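Local coordinates for 4-hydroxy-3-methylbut-2-enyl diphosphate reductase, apicoplast (Plasmodium falciparum, PDB 4N7B), which reduces (E)-4-hydroxy-3-methylbut-2-enyl diphosphate to isopentenyl and dimethylallyl diphosphate at an iron-sulfur cluster, the terminal step of the MEP isoprenoid pathway, at residues A[336-341]-A[379-384]; A[358-363]-A[391-396]. All blocks are in the same frame, centred on the assembly; numbering follows the deposited sequence.

Contact 1: residues A[336-341]-A[379-384]. With F3S (Fe3-s4 cluster), chain B.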
loop_
_atom_site.group_PDB
_atom_site.type_symbol
_atom_site.label_atom_id
_atom_site.label_comp_id
_atom_site.label_asym_id
_atom_site.label_seq_id
_atom_site.Cartn_x
_atom_site.Cartn_y
_atom_site.Cartn_z
ATOM N N ILE A 336 17.449 -9.580 4.860
ATOM C CA ILE A 336 17.165 -9.471 3.435
ATOM C C ILE A 336 15.788 -8.867 3.257
ATOM O O ILE A 336 14.812 -9.396 3.755
ATOM C CB ILE A 336 17.209 -10.821 2.712
ATOM C CG1 ILE A 336 18.643 -11.211 2.359
ATOM C CG2 ILE A 336 16.518 -10.715 1.380
ATOM C CD1 ILE A 336 19.502 -11.526 3.513
ATOM N N LEU A 337 15.720 -7.753 2.542
ATOM C CA LEU A 337 14.479 -7.025 2.355
ATOM C C LEU A 337 14.033 -7.162 0.910
ATOM O O LEU A 337 14.632 -6.562 0.030
ATOM C CB LEU A 337 14.698 -5.550 2.679
ATOM C CG LEU A 337 13.549 -4.581 2.366
ATOM C CD1 LEU A 337 12.232 -5.118 2.858
ATOM C CD2 LEU A 337 13.839 -3.240 3.004
ATOM N N ILE A 338 13.006 -7.970 0.662
ATOM C CA ILE A 338 12.486 -8.142 -0.697
ATOM C C ILE A 338 11.502 -7.019 -1.024
ATOM O O ILE A 338 10.473 -6.882 -0.380
ATOM C CB ILE A 338 11.740 -9.475 -0.828
ATOM C CG1 ILE A 338 12.609 -10.620 -0.306
ATOM C CG2 ILE A 338 11.354 -9.710 -2.267
ATOM C CD1 ILE A 338 11.956 -11.981 -0.392
ATOM N N GLY A 339 11.817 -6.195 -2.001
ATOM C CA GLY A 339 10.926 -5.107 -2.347
ATOM C C GLY A 339 11.623 -4.250 -3.366
ATOM O O GLY A 339 12.749 -4.571 -3.748
ATOM N N TYR A 340 10.984 -3.171 -3.802
ATOM C CA TYR A 340 11.549 -2.324 -4.853
ATOM C C TYR A 340 12.339 -1.153 -4.272
ATOM O O TYR A 340 11.809 -0.370 -3.487
ATOM C CB TYR A 340 10.427 -1.831 -5.759
ATOM C CG TYR A 340 9.737 -2.976 -6.460
ATOM C CD1 TYR A 340 10.348 -3.616 -7.532
ATOM C CD2 TYR A 340 8.506 -3.454 -6.022
ATOM C CE1 TYR A 340 9.741 -4.677 -8.180
ATOM C CE2 TYR A 340 7.883 -4.522 -6.668
ATOM C CZ TYR A 340 8.508 -5.127 -7.752
ATOM O OH TYR A 340 7.909 -6.182 -8.410
ATOM N N LYS A 341 13.611 -1.064 -4.666
ATOM C CA LYS A 341 14.589 -0.142 -4.074
ATOM C C LYS A 341 14.136 1.313 -3.927
ATOM O O LYS A 341 14.522 2.002 -2.982
ATOM C CB LYS A 341 15.874 -0.143 -4.914
ATOM C CG LYS A 341 16.701 -1.409 -4.804
ATOM C CD LYS A 341 18.054 -1.248 -5.539
ATOM C CE LYS A 341 18.781 -2.600 -5.718
ATOM N NZ LYS A 341 19.061 -3.353 -4.436
ATOM N N TYR A 379 14.534 -12.679 6.566
ATOM C CA TYR A 379 14.008 -11.908 5.473
ATOM C C TYR A 379 12.665 -11.312 5.809
ATOM O O TYR A 379 11.926 -11.798 6.650
ATOM C CB TYR A 379 13.943 -12.723 4.173
ATOM C CG TYR A 379 12.742 -13.648 4.002
ATOM C CD1 TYR A 379 11.524 -13.164 3.536
ATOM C CD2 TYR A 379 12.843 -15.018 4.268
ATOM C CE1 TYR A 379 10.437 -14.004 3.364
ATOM C CE2 TYR A 379 11.761 -15.864 4.094
ATOM C CZ TYR A 379 10.559 -15.346 3.645
ATOM O OH TYR A 379 9.465 -16.169 3.471
ATOM N N VAL A 380 12.351 -10.261 5.081
ATOM C CA VAL A 380 11.199 -9.453 5.339
ATOM C C VAL A 380 10.808 -8.942 3.952
ATOM O O VAL A 380 11.629 -9.015 3.029
ATOM C CB VAL A 380 11.628 -8.369 6.354
ATOM C CG1 VAL A 380 11.496 -6.981 5.800
ATOM C CG2 VAL A 380 10.897 -8.551 7.643
ATOM N N THR A 381 9.584 -8.445 3.765
ATOM C CA THR A 381 9.180 -7.970 2.445
ATOM C C THR A 381 8.386 -6.676 2.517
ATOM O O THR A 381 7.809 -6.325 3.550
ATOM C CB THR A 381 8.343 -9.023 1.643
ATOM O OG1 THR A 381 6.970 -8.998 2.039
ATOM C CG2 THR A 381 8.875 -10.413 1.847
ATOM N N GLN A 382 8.370 -5.973 1.396
ATOM C CA GLN A 382 7.405 -4.914 1.143
ATOM C C GLN A 382 5.986 -5.468 1.343
ATOM O O GLN A 382 5.680 -6.592 0.939
ATOM C CB GLN A 382 7.584 -4.429 -0.293
ATOM C CG GLN A 382 6.880 -3.143 -0.658
ATOM C CD GLN A 382 7.283 -2.662 -2.034
ATOM O OE1 GLN A 382 8.358 -2.995 -2.513
ATOM N NE2 GLN A 382 6.421 -1.895 -2.685
ATOM N N THR A 383 5.109 -4.666 1.935
ATOM C CA THR A 383 3.772 -5.138 2.321
ATOM C C THR A 383 2.836 -5.367 1.151
ATOM O O THR A 383 1.845 -6.078 1.286
ATOM C CB THR A 383 3.069 -4.135 3.249
ATOM O OG1 THR A 383 2.876 -2.888 2.561
ATOM C CG2 THR A 383 3.888 -3.894 4.480
ATOM N N THR A 384 3.154 -4.773 0.006
ATOM C CA THR A 384 2.247 -4.715 -1.130
ATOM C C THR A 384 2.712 -5.494 -2.371
ATOM O O THR A 384 2.230 -5.249 -3.470
ATOM C CB THR A 384 2.074 -3.265 -1.563
ATOM O OG1 THR A 384 3.365 -2.662 -1.681
ATOM C CG2 THR A 384 1.240 -2.490 -0.541
HETATM FE FE1 F3S B . -3.005 -0.789 3.663
HETATM FE FE3 F3S B . -1.265 -1.057 5.702
HETATM FE FE4 F3S B . -1.507 -2.935 3.794
HETATM S S1 F3S B . -1.594 0.706 4.424
HETATM S S2 F3S B . -2.104 -1.866 1.936
HETATM S S3 F3S B . -3.012 -2.310 5.289
HETATM S S4 F3S B . 0.347 -2.262 4.767
#

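Contact 2: residues A[358-363]-A[391-396]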
loop_
_atom_site.group_PDB
_atom_site.type_symbol
_atom_site.label_atom_id
_atom_site.label_comp_id
_atom_site.label_asym_id
_atom_site.label_seq_id
_atom_site.Cartn_x
_atom_site.Cartn_y
_atom_site.Cartn_z
ATOM N N HIS A 358 20.008 -5.889 3.218
ATOM C CA HIS A 358 20.287 -6.058 1.798
ATOM C C HIS A 358 18.997 -6.155 1.026
ATOM O O HIS A 358 18.207 -7.068 1.238
ATOM C CB HIS A 358 21.101 -7.325 1.591
ATOM C CG HIS A 358 22.260 -7.437 2.528
ATOM N ND1 HIS A 358 23.565 -7.275 2.118
ATOM C CD2 HIS A 358 22.305 -7.664 3.863
ATOM C CE1 HIS A 358 24.368 -7.412 3.160
ATOM N NE2 HIS A 358 23.630 -7.648 4.230
ATOM N N ILE A 359 18.762 -5.215 0.127
ATOM C CA ILE A 359 17.518 -5.223 -0.610
ATOM C C ILE A 359 17.596 -6.131 -1.820
ATOM O O ILE A 359 18.537 -6.040 -2.596
ATOM C CB ILE A 359 17.168 -3.817 -1.095
ATOM C CG1 ILE A 359 16.992 -2.892 0.106
ATOM C CG2 ILE A 359 15.886 -3.858 -1.936
ATOM C CD1 ILE A 359 16.759 -1.447 -0.262
ATOM N N VAL A 360 16.600 -6.991 -2.008
ATOM C CA VAL A 360 16.506 -7.705 -3.274
ATOM C C VAL A 360 15.205 -7.362 -3.992
ATOM O O VAL A 360 14.124 -7.455 -3.416
ATOM C CB VAL A 360 16.698 -9.245 -3.114
ATOM C CG1 VAL A 360 17.671 -9.538 -1.986
ATOM C CG2 VAL A 360 15.407 -9.941 -2.891
ATOM N N GLU A 361 15.311 -6.919 -5.244
ATOM C CA GLU A 361 14.105 -6.676 -6.030
ATOM C C GLU A 361 13.869 -7.749 -7.080
ATOM O O GLU A 361 12.818 -7.770 -7.725
ATOM C CB GLU A 361 14.096 -5.286 -6.676
ATOM C CG GLU A 361 15.416 -4.640 -6.860
ATOM C CD GLU A 361 15.305 -3.291 -7.566
ATOM O OE1 GLU A 361 14.267 -2.611 -7.407
ATOM O OE2 GLU A 361 16.260 -2.912 -8.288
ATOM N N ASN A 362 14.828 -8.650 -7.241
ATOM C CA ASN A 362 14.726 -9.684 -8.265
ATOM C C ASN A 362 15.633 -10.854 -7.956
ATOM O O ASN A 362 16.385 -10.815 -6.977
ATOM C CB ASN A 362 15.086 -9.118 -9.638
ATOM C CG ASN A 362 16.488 -8.504 -9.669
ATOM O OD1 ASN A 362 17.464 -9.113 -9.207
ATOM N ND2 ASN A 362 16.591 -7.286 -10.196
ATOM N N VAL A 363 15.597 -11.882 -8.800
ATOM C CA VAL A 363 16.402 -13.072 -8.545
ATOM C C VAL A 363 17.889 -12.864 -8.881
ATOM O O VAL A 363 18.740 -13.632 -8.433
ATOM C CB VAL A 363 15.892 -14.288 -9.345
ATOM C CG1 VAL A 363 14.446 -14.597 -8.991
ATOM C CG2 VAL A 363 16.083 -14.051 -10.860
ATOM N N ALA A 391 6.599 -15.120 -3.759
ATOM C CA ALA A 391 6.837 -16.546 -3.552
ATOM C C ALA A 391 8.007 -17.038 -4.404
ATOM O O ALA A 391 8.792 -17.902 -3.979
ATOM C CB ALA A 391 5.578 -17.345 -3.871
ATOM N N LEU A 392 8.120 -16.492 -5.612
ATOM C CA LEU A 392 9.206 -16.856 -6.544
ATOM C C LEU A 392 10.555 -16.531 -5.932
ATOM O O LEU A 392 11.447 -17.374 -5.831
ATOM C CB LEU A 392 9.058 -16.024 -7.811
ATOM C CG LEU A 392 8.983 -16.668 -9.179
ATOM C CD1 LEU A 392 10.414 -16.854 -9.655
ATOM C CD2 LEU A 392 8.211 -17.991 -9.142
ATOM N N ILE A 393 10.695 -15.280 -5.516
ATOM C CA ILE A 393 11.942 -14.808 -4.935
ATOM C C ILE A 393 12.255 -15.562 -3.645
ATOM O O ILE A 393 13.383 -15.991 -3.437
ATOM C CB ILE A 393 11.877 -13.295 -4.699
ATOM C CG1 ILE A 393 11.706 -12.582 -6.044
ATOM C CG2 ILE A 393 13.146 -12.782 -4.023
ATOM C CD1 ILE A 393 11.377 -11.101 -5.909
ATOM N N VAL A 394 11.245 -15.772 -2.808
ATOM C CA VAL A 394 11.439 -16.452 -1.532
ATOM C C VAL A 394 11.944 -17.872 -1.745
ATOM O O VAL A 394 12.835 -18.348 -1.037
ATOM C CB VAL A 394 10.128 -16.477 -0.714
ATOM C CG1 VAL A 394 10.184 -17.512 0.402
ATOM C CG2 VAL A 394 9.853 -15.107 -0.166
ATOM N N GLN A 395 11.369 -18.551 -2.726
ATOM C CA GLN A 395 11.764 -19.910 -3.041
ATOM C C GLN A 395 13.243 -19.976 -3.410
ATOM O O GLN A 395 13.954 -20.904 -3.013
ATOM C CB GLN A 395 10.941 -20.415 -4.216
ATOM C CG GLN A 395 11.309 -21.798 -4.688
ATOM C CD GLN A 395 10.378 -22.264 -5.788
ATOM O OE1 GLN A 395 10.647 -22.068 -6.982
ATOM N NE2 GLN A 395 9.255 -22.864 -5.392
ATOM N N LYS A 396 13.695 -18.996 -4.182
ATOM C CA LYS A 396 15.093 -18.934 -4.603
ATOM C C LYS A 396 15.966 -18.601 -3.399
ATOM O O LYS A 396 17.006 -19.206 -3.198
ATOM C CB LYS A 396 15.271 -17.885 -5.698
ATOM C CG LYS A 396 16.559 -18.039 -6.470
ATOM C CD LYS A 396 16.645 -17.051 -7.602
ATOM C CE LYS A 396 18.024 -17.098 -8.237
ATOM N NZ LYS A 396 18.418 -18.485 -8.610
#

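Contact 1: residues A[336-341]-A[379-384]
Two neighbouring strands of a four-stranded parallel sheet in the IspH fold meet here, and the loop that follows strand 379-381 runs on to the iron-sulfur cluster. Strands 336-338 and 379-381 pair in register, Ile336 beside Tyr379, Leu337 beside Val380 and Ile338 beside Thr381. Three backbone bonds form the ladder: Val380 N to Ile336 O, Ile338 N to Val380 O and Gln382 N to Ile338 O, the last carrying the pairing one step past the strand. On one face Leu337, its CG anti to the backbone N (chi1 172°), brings CD1 obliquely to within 3.6 Å of Val380 CG1, under helices 344-350 and 316-329. On the other, Ile338 lies alongside Thr381, with Ile338 CB 4.0 Å from Thr381 CG2. Ile338 CD1 also reaches CD1 of the Tyr379 ring, and helix 387-400 covers this side. Thr381 OG1 donates forward to Gln382 O, from above the plane of that carbonyl. Beyond the strands, Thr383 faces the cluster, with Thr383 OG1 3.4 Å from S4 of the Fe3-S4 cluster and also hydrogen-bonded to Glu345, the probable proton donor. Gln382 also touches His343, probably a substrate-binding residue. Its extended chain, CG anti to the backbone N, reaches across to the loop after strand 336-338, and the amide stands almost perpendicular to the Tyr340 ring. There Gln382 OE1 accepts from Tyr340 N at 2.9 Å, nearly along the C=O axis and with an N-H...O angle of 164°.

Contact 2: residues A[358-363]-A[391-396]
Glu361 OE1 is gripped by one backbone donor, the N-H of Lys341, which ties the carboxylate to the turn after the neighbouring strand. The backbone N of Glu361 in turn donates to Asp365 OD2, and Asn362, at the N-cap position of the following short helix, accepts from Asp365 N through OD1. These bonds fix the bend by which strand 358-360 gives way to that helix, and no hydrogen bond crosses to helix 391-396. What joins the two segments is side-chain packing. Ile393 and Val360 provide the buried part of it, Val363 and Lys396 most of the rest. In Ile393, CG1 is anti to the carbonyl carbon (chi1 -63°) and chi2 is extended at 169°, so the two ends of the side chain do different work. CG2 of Ile393 meets CG2 of Val360 at 3.8 Å, the two side chains passing each other in opposite directions, while CD1 of Ile393 lies against the bend, 4.1 Å from Glu361 O. Val360 and Ile393 both also rest on Ile338. At the other end Lys396 leaves the helix with CG anti to the backbone N and runs straight to CE, bending only at the last torsion (chi4 52°). It crosses Val363 at about a right angle, and its CD presses on Val363 CB at 3.4 Å, a close approach for two carbons, with CE 3.5 Å from Val363 O. The ammonium at its end has a weak, long ion pair with Asp367. A helix lying over a parallel sheet, with Ile393 set against an outermost strand and the Lys396 chain laid across Val363, is the layered alpha/beta packing of this part of the IspH fold.

How the contacts relate
The centres of contacts 1 and 2 lie about 9 Å apart on one parallel sheet, in which strand 334-338 sits between 357-360 and 377-381. Along the chain the segments alternate, 336-341, 358-363, 379-384 and then 391-396, so the two contacts interlock along the chain. Strand 334-338 connects them directly: Leu337 N and O pair with His358 O and Val360 N, at 2.9 Å each. Strand 377-381 leads on to helix 387-400, which covers one face of the sheet. Contact 1 therefore lies inside the sheet and reaches the cluster site, whereas contact 2 packs helix 387-400 against the edge strand 357-360 and the loop after it, farther from the chain's centre.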